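Local coordinates for membrane-fusion protein (Streptococcus pneumoniae, PDB 5XU0), which probably serves as the membrane-fusion (adaptor) subunit of a MacAB-like efflux pump, forming part of its channel for exporting substrates, at residues D25-V31 against A42-S47; S57-V62 against A126-L130; Q195-S201 against S257-K263. The protein carries 2 engineered substitutions. The contacts are given in a common frame with arbitrary orientation. Residue numbers count along the deposited sequence, not the author numbering.

The three contacts follow one another along an elongated chain and share no helix or strand. Contact 1 lies nearest the middle, in the barrel-sandwich part; strand 42-46 leads into helix 49-77, one arm of the helical hairpin sampled by contact 2. Contact 3 belongs to the six-stranded barrel, on the opposite side of the chain's centre from contact 2, about 60 Å away between centres. All three are partly buried. Contacts 1 and 3 are antiparallel strand pairs held by backbone hydrogen bonds, bulged in contact 1, regular in contact 3, each with a buried apolar side. Contact 2 relies on alanines with a leucine and a valine. A second subunit reaches contacts 2 and 3, not contact 1.

Contact 1: residues D25-V31 against A42-S47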
loop_
_atom_site.group_PDB
_atom_site.type_symbol
_atom_site.label_atom_id
_atom_site.label_comp_id
_atom_site.label_asym_id
_atom_site.label_seq_id
_atom_site.Cartn_x
_atom_site.Cartn_y
_atom_site.Cartn_z
ATOM N N ASP B 25 5.045 0.716 18.914
ATOM C CA ASP B 25 6.416 0.229 18.848
ATOM C C ASP B 25 6.581 -0.965 19.778
ATOM O O ASP B 25 5.910 -1.066 20.808
ATOM C CB ASP B 25 7.419 1.326 19.234
ATOM C CG ASP B 25 7.516 2.421 18.192
ATOM O OD1 ASP B 25 7.256 2.139 17.003
ATOM O OD2 ASP B 25 7.849 3.566 18.563
ATOM N N LEU B 26 7.493 -1.863 19.412
ATOM C CA LEU B 26 7.751 -3.066 20.192
ATOM C C LEU B 26 8.825 -2.804 21.239
ATOM O O LEU B 26 9.849 -2.176 20.953
ATOM C CB LEU B 26 8.186 -4.216 19.279
ATOM C CG LEU B 26 8.895 -5.424 19.906
ATOM C CD1 LEU B 26 8.043 -6.096 20.979
ATOM C CD2 LEU B 26 9.316 -6.421 18.840
ATOM N N ASP B 27 8.583 -3.291 22.458
ATOM C CA ASP B 27 9.586 -3.238 23.513
ATOM C C ASP B 27 10.300 -4.579 23.625
ATOM O O ASP B 27 11.455 -4.714 23.208
ATOM C CB ASP B 27 8.949 -2.863 24.852
ATOM C CG ASP B 27 9.977 -2.642 25.942
ATOM O OD1 ASP B 27 9.594 -2.605 27.130
ATOM O OD2 ASP B 27 11.175 -2.507 25.611
ATOM N N GLU B 28 9.616 -5.573 24.192
ATOM C CA GLU B 28 10.140 -6.926 24.312
ATOM C C GLU B 28 9.097 -7.934 23.845
ATOM O O GLU B 28 7.902 -7.639 23.775
ATOM C CB GLU B 28 10.538 -7.260 25.757
ATOM C CG GLU B 28 11.413 -6.235 26.449
ATOM C CD GLU B 28 11.576 -6.546 27.922
ATOM O OE1 GLU B 28 11.466 -7.738 28.284
ATOM O OE2 GLU B 28 11.800 -5.609 28.721
ATOM N N ILE B 29 9.570 -9.147 23.550
ATOM C CA ILE B 29 8.691 -10.257 23.201
ATOM C C ILE B 29 8.596 -11.308 24.314
ATOM O O ILE B 29 7.703 -12.163 24.268
ATOM C CB ILE B 29 9.123 -10.884 21.852
ATOM C CG1 ILE B 29 9.253 -9.807 20.777
ATOM C CG2 ILE B 29 8.188 -11.972 21.388
ATOM C CD1 ILE B 29 9.413 -10.365 19.386
ATOM N N LEU B 30 9.466 -11.252 25.319
ATOM C CA LEU B 30 9.289 -11.931 26.604
ATOM C C LEU B 30 8.981 -13.430 26.501
ATOM O O LEU B 30 8.547 -14.033 27.490
ATOM C CB LEU B 30 8.216 -11.212 27.451
ATOM C CG LEU B 30 6.744 -11.037 27.043
ATOM C CD1 LEU B 30 5.958 -12.326 27.156
ATOM C CD2 LEU B 30 6.094 -9.927 27.856
ATOM N N VAL B 31 9.189 -14.053 25.343
ATOM C CA VAL B 31 9.140 -15.509 25.221
ATOM C C VAL B 31 10.274 -15.950 24.309
ATOM O O VAL B 31 10.602 -15.268 23.332
ATOM C CB VAL B 31 7.786 -16.028 24.684
ATOM C CG1 VAL B 31 6.712 -15.972 25.767
ATOM C CG2 VAL B 31 7.364 -15.263 23.439
ATOM N N ALA B 42 0.864 -13.422 28.481
ATOM C CA ALA B 42 1.352 -12.443 27.520
ATOM C C ALA B 42 2.490 -13.032 26.696
ATOM O O ALA B 42 3.256 -13.874 27.171
ATOM C CB ALA B 42 1.821 -11.180 28.242
ATOM N N LEU B 43 2.592 -12.591 25.435
ATOM C CA LEU B 43 3.689 -13.011 24.567
ATOM C C LEU B 43 4.362 -11.880 23.809
ATOM O O LEU B 43 5.405 -12.124 23.201
ATOM C CB LEU B 43 3.232 -14.050 23.531
ATOM C CG LEU B 43 2.383 -15.239 23.949
ATOM C CD1 LEU B 43 0.954 -14.820 23.842
ATOM C CD2 LEU B 43 2.673 -16.438 23.068
ATOM N N VAL B 44 3.789 -10.681 23.775
ATOM C CA VAL B 44 4.487 -9.500 23.273
ATOM C C VAL B 44 3.986 -8.303 24.063
ATOM O O VAL B 44 2.803 -8.224 24.410
ATOM C CB VAL B 44 4.288 -9.260 21.752
ATOM C CG1 VAL B 44 5.066 -10.257 20.892
ATOM C CG2 VAL B 44 2.836 -9.288 21.394
ATOM N N LYS B 45 4.889 -7.369 24.345
ATOM C CA LYS B 45 4.545 -6.114 25.000
ATOM C C LYS B 45 5.047 -4.969 24.135
ATOM O O LYS B 45 6.257 -4.830 23.924
ATOM C CB LYS B 45 5.143 -6.034 26.406
ATOM C CG LYS B 45 5.301 -4.611 26.940
ATOM C CD LYS B 45 4.133 -4.210 27.830
ATOM C CE LYS B 45 4.284 -2.780 28.324
ATOM N NZ LYS B 45 5.701 -2.466 28.664
ATOM N N TYR B 46 4.118 -4.172 23.617
ATOM C CA TYR B 46 4.475 -2.915 22.986
ATOM C C TYR B 46 4.723 -1.852 24.057
ATOM O O TYR B 46 4.300 -1.985 25.208
ATOM C CB TYR B 46 3.372 -2.453 22.031
ATOM C CG TYR B 46 3.121 -3.347 20.831
ATOM C CD1 TYR B 46 3.761 -3.113 19.619
ATOM C CD2 TYR B 46 2.222 -4.403 20.901
ATOM C CE1 TYR B 46 3.526 -3.919 18.514
ATOM C CE2 TYR B 46 1.979 -5.213 19.803
ATOM C CZ TYR B 46 2.633 -4.967 18.613
ATOM O OH TYR B 46 2.393 -5.771 17.521
ATOM N N SER B 47 5.420 -0.785 23.667
ATOM C CA SER B 47 5.738 0.288 24.603
ATOM C C SER B 47 4.479 1.074 24.945
ATOM O O SER B 47 3.905 1.743 24.081
ATOM C CB SER B 47 6.799 1.214 24.016
ATOM O OG SER B 47 6.811 2.457 24.697
#
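A classic beta bulge marks this antiparallel strand pair in the barrel-sandwich (lipoyl-like) part of the protein. Asp27 and Glu28 both face Lys45, so the register slips by one residue between the Leu26-Tyr46 pair, with CA atoms 4.3 Å apart, and the Glu28-Lys45 pair at 5.7 Å. Lys45 O accepts from Asp27 N at 3.2 Å and, weakly, from Glu28 N at 3.5 Å, while Lys45 N returns a nearly straight bond to Glu28 O at 3.1 Å. Before the bulge, Ser47 N donates to Asp25 O at 2.9 Å. Beyond it the ladder fails: Ile29 O and Leu43 O, both acceptors, lie 2.5 Å apart, an unfavourably short, unbonded approach best read with caution at this resolution, and Leu30 adopts a left-handed helical backbone conformation that turns the chain. Side chains take over there. Ile29 CG2 meets Val44 CG1 at 3.6 Å, Leu30 CD1 lies 4.4 Å from Ala42 CB, and Val31 CG2 is 4.3 Å from Leu43 CB. On the outer side, Asp27 OD1 and Lys45 NZ stay 4.2 Å apart, too far for a salt bridge. Asp25 OD1 forms one with Lys159. Strand 42-46 is the middle of three, with Leu43 and Val44 also bonded through their backbones to Val142, while Leu26, Ile29, Leu43 and Tyr46 pack against strand 167-172 of the neighbouring sheet.

Contact 2: residues S57-V62 against A126-L130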
loop_
_atom_site.group_PDB
_atom_site.type_symbol
_atom_site.label_atom_id
_atom_site.label_comp_id
_atom_site.label_asym_id
_atom_site.label_seq_id
_atom_site.Cartn_x
_atom_site.Cartn_y
_atom_site.Cartn_z
ATOM N N SER B 57 -4.422 11.686 31.044
ATOM C CA SER B 57 -5.173 12.839 30.557
ATOM C C SER B 57 -6.674 12.579 30.577
ATOM O O SER B 57 -7.465 13.506 30.794
ATOM C CB SER B 57 -4.710 13.205 29.147
ATOM O OG SER B 57 -5.703 13.933 28.445
ATOM N N ALA B 58 -7.085 11.328 30.366
ATOM C CA ALA B 58 -8.506 11.005 30.413
ATOM C C ALA B 58 -9.045 11.081 31.837
ATOM O O ALA B 58 -10.120 11.649 32.074
ATOM C CB ALA B 58 -8.741 9.620 29.817
ATOM N N SER B 59 -8.312 10.514 32.801
ATOM C CA SER B 59 -8.732 10.622 34.193
ATOM C C SER B 59 -8.811 12.080 34.627
ATOM O O SER B 59 -9.737 12.469 35.347
ATOM C CB SER B 59 -7.781 9.839 35.097
ATOM O OG SER B 59 -6.437 9.992 34.681
ATOM N N ARG B 60 -7.855 12.905 34.188
ATOM C CA ARG B 60 -7.934 14.335 34.463
ATOM C C ARG B 60 -9.124 14.974 33.762
ATOM O O ARG B 60 -9.665 15.975 34.245
ATOM C CB ARG B 60 -6.638 15.029 34.047
ATOM C CG ARG B 60 -5.409 14.508 34.765
ATOM C CD ARG B 60 -4.272 15.511 34.717
ATOM N NE ARG B 60 -3.793 15.720 33.357
ATOM C CZ ARG B 60 -2.884 14.955 32.763
ATOM N NH1 ARG B 60 -2.360 13.927 33.416
ATOM N NH2 ARG B 60 -2.500 15.216 31.519
ATOM N N ALA B 61 -9.545 14.418 32.623
ATOM C CA ALA B 61 -10.765 14.899 31.983
ATOM C C ALA B 61 -11.983 14.624 32.856
ATOM O O ALA B 61 -12.863 15.484 32.994
ATOM C CB ALA B 61 -10.930 14.258 30.605
ATOM N N VAL B 62 -12.050 13.436 33.465
ATOM C CA VAL B 62 -13.163 13.147 34.369
ATOM C C VAL B 62 -13.073 14.012 35.621
ATOM O O VAL B 62 -14.094 14.441 36.175
ATOM C CB VAL B 62 -13.198 11.651 34.719
ATOM C CG1 VAL B 62 -14.561 11.274 35.284
ATOM C CG2 VAL B 62 -12.869 10.813 33.495
ATOM N N ALA B 126 -15.782 12.366 28.603
ATOM C CA ALA B 126 -14.574 12.070 29.367
ATOM C C ALA B 126 -14.537 10.608 29.794
ATOM O O ALA B 126 -13.473 9.978 29.786
ATOM C CB ALA B 126 -14.481 12.990 30.584
ATOM N N ALA B 127 -15.690 10.049 30.170
ATOM C CA ALA B 127 -15.740 8.638 30.537
ATOM C C ALA B 127 -15.414 7.751 29.342
ATOM O O ALA B 127 -14.582 6.838 29.436
ATOM C CB ALA B 127 -17.118 8.293 31.105
ATOM N N ALA B 128 -16.060 8.011 28.202
ATOM C CA ALA B 128 -15.791 7.223 27.002
ATOM C C ALA B 128 -14.319 7.298 26.617
ATOM O O ALA B 128 -13.689 6.277 26.313
ATOM C CB ALA B 128 -16.680 7.701 25.853
ATOM N N GLN B 129 -13.751 8.507 26.628
ATOM C CA GLN B 129 -12.326 8.668 26.353
ATOM C C GLN B 129 -11.487 7.848 27.327
ATOM O O GLN B 129 -10.507 7.199 26.928
ATOM C CB GLN B 129 -11.952 10.151 26.424
ATOM C CG GLN B 129 -10.458 10.436 26.498
ATOM C CD GLN B 129 -10.150 11.921 26.621
ATOM O OE1 GLN B 129 -11.030 12.767 26.448
ATOM N NE2 GLN B 129 -8.893 12.242 26.914
ATOM N N LEU B 130 -11.877 7.845 28.604
ATOM C CA LEU B 130 -11.139 7.087 29.609
ATOM C C LEU B 130 -11.122 5.603 29.274
ATOM O O LEU B 130 -10.055 4.982 29.227
ATOM C CB LEU B 130 -11.742 7.315 30.994
ATOM C CG LEU B 130 -11.126 6.445 32.094
ATOM C CD1 LEU B 130 -9.736 6.947 32.469
ATOM C CD2 LEU B 130 -12.032 6.380 33.316
#
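Helices 49-77 and 109-138 run antiparallel here, their short segments inclined at 160° and their axes only 8.3 Å apart, as the two arms of the helical hairpin found in membrane-fusion proteins. Ala58 lies beside Leu130, CA atoms 4.8 Å apart, and one turn further on Val62 lies beside Ala126 at 5.3 Å. Alanines make this closeness possible: Ala61 CB touches Ala126 CB at 3.8 Å, and Ala58 CB reaches Leu130 CA at 3.5 Å. Larger residues fill in around them, with Leu130 CD1 3.9 Å from Ala58 CB and Val62 CG2 4.0 Å from Ala126 CB. The interface is therefore held by van der Waals contact, with no polar bonds between the two segments. Arg60 faces elsewhere and forms a salt bridge with Asp125 of a second subunit, so helix 49-77 also takes part in assembly. At the exposed margin, the extended Gln129 side chain reaches across to the other helix, its NE2 3.7 Å from Ala58 CA.

Contact 3: residues Q195-S201 against S257-K263; sequences QEVSFTS and SVNMEVK. Engineered in segment 257-263: Met260 (natural residue Ile).
Phe199, Val197 and Val262 bury the most surface in this regular antiparallel pair of strands, 196-201 and 257-262, neighbours in the closed six-stranded beta-barrel. Their residues are in beta conformation (phi about -70 to -160°, psi about 120 to 170°), and the strand axes approach to 4.6 Å at 155°. Val197 with Val262 (CA-CA 4.5 Å) and Phe199 with Met260 (CA-CA 4.1 Å) are non-hydrogen-bonded pairs; Ser198 with Glu261 (CA-CA 5.3 Å) and Thr200 with Asn259 (CA-CA 5.6 Å) are hydrogen-bonded. Ser198 N donates to Glu261 O at 3.0 Å and Glu261 N to Ser198 O at 2.8 Å; Thr200 N donates to Asn259 O at 3.0 Å and Asn259 N to Thr200 O at 3.1 Å. Lys263 N continues the ladder to Glu196 O at 3.1 Å. On the buried face, Val197 and Val262, both t rotamers, bring their CG2 atoms to 3.6 Å. Phe199 takes chi1 p with chi2 near -92°, so its ring leads away from the opposite strand, yet CD2 meets Val258 CG1 at 3.4 Å. Met260, engineered in place of the natural Ile and modelled as selenomethionine, has chi1 at -25°, between wells; its CG lies 3.8 Å from Phe199 CB and its SE 5.0 Å from the Phe199 ring centroid, an oblique Met-aromatic contact. Val197, Phe199 and Met260 continue onto strand 239-246, and the Phe199 ring meets Trp209. Ser198, Thr200, Asn259 and Glu261 occupy the other face, where Glu261 bonds to Ser2. The chemistry divides by face: apolar side chains fill the barrel interior, polar ones face outward, and main-chain bonds join the strands.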
loop_
_atom_site.group_PDB
_atom_site.type_symbol
_atom_site.label_atom_id
_atom_site.label_comp_id
_atom_site.label_asym_id
_atom_site.label_seq_id
_atom_site.Cartn_x
_atom_site.Cartn_y
_atom_site.Cartn_z
ATOM N N GLN B 195 -16.361 -43.094 11.883
ATOM C CA GLN B 195 -15.746 -44.408 11.745
ATOM C C GLN B 195 -14.371 -44.446 12.401
ATOM O O GLN B 195 -13.587 -43.498 12.297
ATOM C CB GLN B 195 -15.630 -44.785 10.269
ATOM C CG GLN B 195 -16.928 -44.637 9.492
ATOM C CD GLN B 195 -16.836 -45.191 8.085
ATOM O OE1 GLN B 195 -17.583 -44.782 7.195
ATOM N NE2 GLN B 195 -15.920 -46.131 7.876
ATOM N N GLU B 196 -14.078 -45.555 13.075
ATOM C CA GLU B 196 -12.803 -45.695 13.759
ATOM C C GLU B 196 -11.683 -45.948 12.753
ATOM O O GLU B 196 -11.908 -46.425 11.637
ATOM C CB GLU B 196 -12.855 -46.823 14.788
ATOM C CG GLU B 196 -11.914 -46.608 15.966
ATOM C CD GLU B 196 -11.478 -47.904 16.623
ATOM O OE1 GLU B 196 -10.322 -47.970 17.093
ATOM O OE2 GLU B 196 -12.288 -48.855 16.676
ATOM N N VAL B 197 -10.461 -45.620 13.167
ATOM C CA VAL B 197 -9.305 -45.620 12.280
ATOM C C VAL B 197 -8.087 -46.110 13.050
ATOM O O VAL B 197 -7.888 -45.749 14.214
ATOM C CB VAL B 197 -9.047 -44.211 11.697
ATOM C CG1 VAL B 197 -7.621 -44.089 11.174
ATOM C CG2 VAL B 197 -10.056 -43.880 10.604
ATOM N N SER B 198 -7.275 -46.938 12.400
ATOM C CA SER B 198 -5.954 -47.305 12.884
ATOM C C SER B 198 -4.901 -46.741 11.938
ATOM O O SER B 198 -5.146 -46.595 10.737
ATOM C CB SER B 198 -5.807 -48.825 12.984
ATOM O OG SER B 198 -4.444 -49.193 13.101
ATOM N N PHE B 199 -3.727 -46.413 12.479
ATOM C CA PHE B 199 -2.661 -45.905 11.622
ATOM C C PHE B 199 -1.304 -46.127 12.276
ATOM O O PHE B 199 -1.196 -46.289 13.495
ATOM C CB PHE B 199 -2.870 -44.423 11.269
ATOM C CG PHE B 199 -2.830 -43.484 12.448
ATOM C CD1 PHE B 199 -3.992 -43.140 13.122
ATOM C CD2 PHE B 199 -1.633 -42.917 12.860
ATOM C CE1 PHE B 199 -3.957 -42.265 14.194
ATOM C CE2 PHE B 199 -1.593 -42.043 13.932
ATOM C CZ PHE B 199 -2.757 -41.715 14.598
ATOM N N THR B 200 -0.268 -46.127 11.434
ATOM C CA THR B 200 1.100 -46.436 11.829
ATOM C C THR B 200 2.052 -45.479 11.126
ATOM O O THR B 200 1.667 -44.749 10.207
ATOM C CB THR B 200 1.468 -47.885 11.486
ATOM O OG1 THR B 200 2.889 -48.051 11.571
ATOM C CG2 THR B 200 1.004 -48.229 10.072
ATOM N N SER B 201 3.315 -45.496 11.553
ATOM C CA SER B 201 4.326 -44.598 11.005
ATOM C C SER B 201 5.605 -45.366 10.707
ATOM O O SER B 201 6.126 -46.081 11.573
ATOM C CB SER B 201 4.626 -43.443 11.962
ATOM O OG SER B 201 5.720 -42.680 11.481
ATOM N N SER B 257 4.677 -38.598 8.463
ATOM C CA SER B 257 3.877 -39.275 7.454
ATOM C C SER B 257 3.274 -40.540 8.052
ATOM O O SER B 257 3.905 -41.230 8.857
ATOM C CB SER B 257 4.720 -39.608 6.228
ATOM O OG SER B 257 3.921 -39.576 5.056
ATOM N N VAL B 258 2.043 -40.845 7.655
ATOM C CA VAL B 258 1.219 -41.815 8.365
ATOM C C VAL B 258 0.380 -42.587 7.354
ATOM O O VAL B 258 -0.107 -42.021 6.370
ATOM C CB VAL B 258 0.347 -41.101 9.425
ATOM C CG1 VAL B 258 -0.940 -41.855 9.685
ATOM C CG2 VAL B 258 1.133 -40.918 10.718
ATOM N N ASN B 259 0.225 -43.890 7.592
ATOM C CA ASN B 259 -0.576 -44.767 6.748
ATOM C C ASN B 259 -1.723 -45.331 7.571
ATOM O O ASN B 259 -1.509 -45.805 8.691
ATOM C CB ASN B 259 0.278 -45.889 6.167
ATOM C CG ASN B 259 1.521 -45.368 5.482
ATOM O OD1 ASN B 259 1.459 -44.866 4.358
ATOM N ND2 ASN B 259 2.658 -45.466 6.164
HETATM N N MSE B 260 -2.932 -45.277 7.019
HETATM C CA MSE B 260 -4.133 -45.515 7.816
HETATM C C MSE B 260 -5.112 -46.511 7.211
HETATM O O MSE B 260 -5.208 -46.641 5.996
HETATM C CB MSE B 260 -4.860 -44.193 8.050
HETATM C CG MSE B 260 -3.969 -42.971 7.970
HETATM SE SE MSE B 260 -4.693 -41.522 9.018
HETATM C CE MSE B 260 -6.436 -41.420 8.153
ATOM N N GLU B 261 -5.852 -47.197 8.081
ATOM C CA GLU B 261 -6.914 -48.113 7.686
ATOM C C GLU B 261 -8.195 -47.693 8.391
ATOM O O GLU B 261 -8.233 -47.631 9.624
ATOM C CB GLU B 261 -6.551 -49.556 8.041
ATOM C CG GLU B 261 -7.432 -50.597 7.380
ATOM C CD GLU B 261 -7.013 -52.009 7.729
ATOM O OE1 GLU B 261 -5.865 -52.191 8.188
ATOM O OE2 GLU B 261 -7.831 -52.934 7.545
ATOM N N VAL B 262 -9.236 -47.395 7.617
ATOM C CA VAL B 262 -10.533 -47.017 8.169
ATOM C C VAL B 262 -11.403 -48.260 8.242
ATOM O O VAL B 262 -11.707 -48.879 7.215
ATOM C CB VAL B 262 -11.220 -45.925 7.339
ATOM C CG1 VAL B 262 -12.510 -45.513 8.033
ATOM C CG2 VAL B 262 -10.293 -44.745 7.149
ATOM N N LYS B 263 -11.820 -48.610 9.452
ATOM C CA LYS B 263 -12.594 -49.824 9.664
ATOM C C LYS B 263 -13.994 -49.686 9.078
ATOM O O LYS B 263 -14.688 -48.694 9.325
ATOM C CB LYS B 263 -12.680 -50.132 11.158
ATOM C CG LYS B 263 -13.361 -51.443 11.481
ATOM C CD LYS B 263 -12.745 -52.604 10.716
ATOM C CE LYS B 263 -13.263 -53.923 11.263
ATOM N NZ LYS B 263 -13.083 -55.048 10.310
#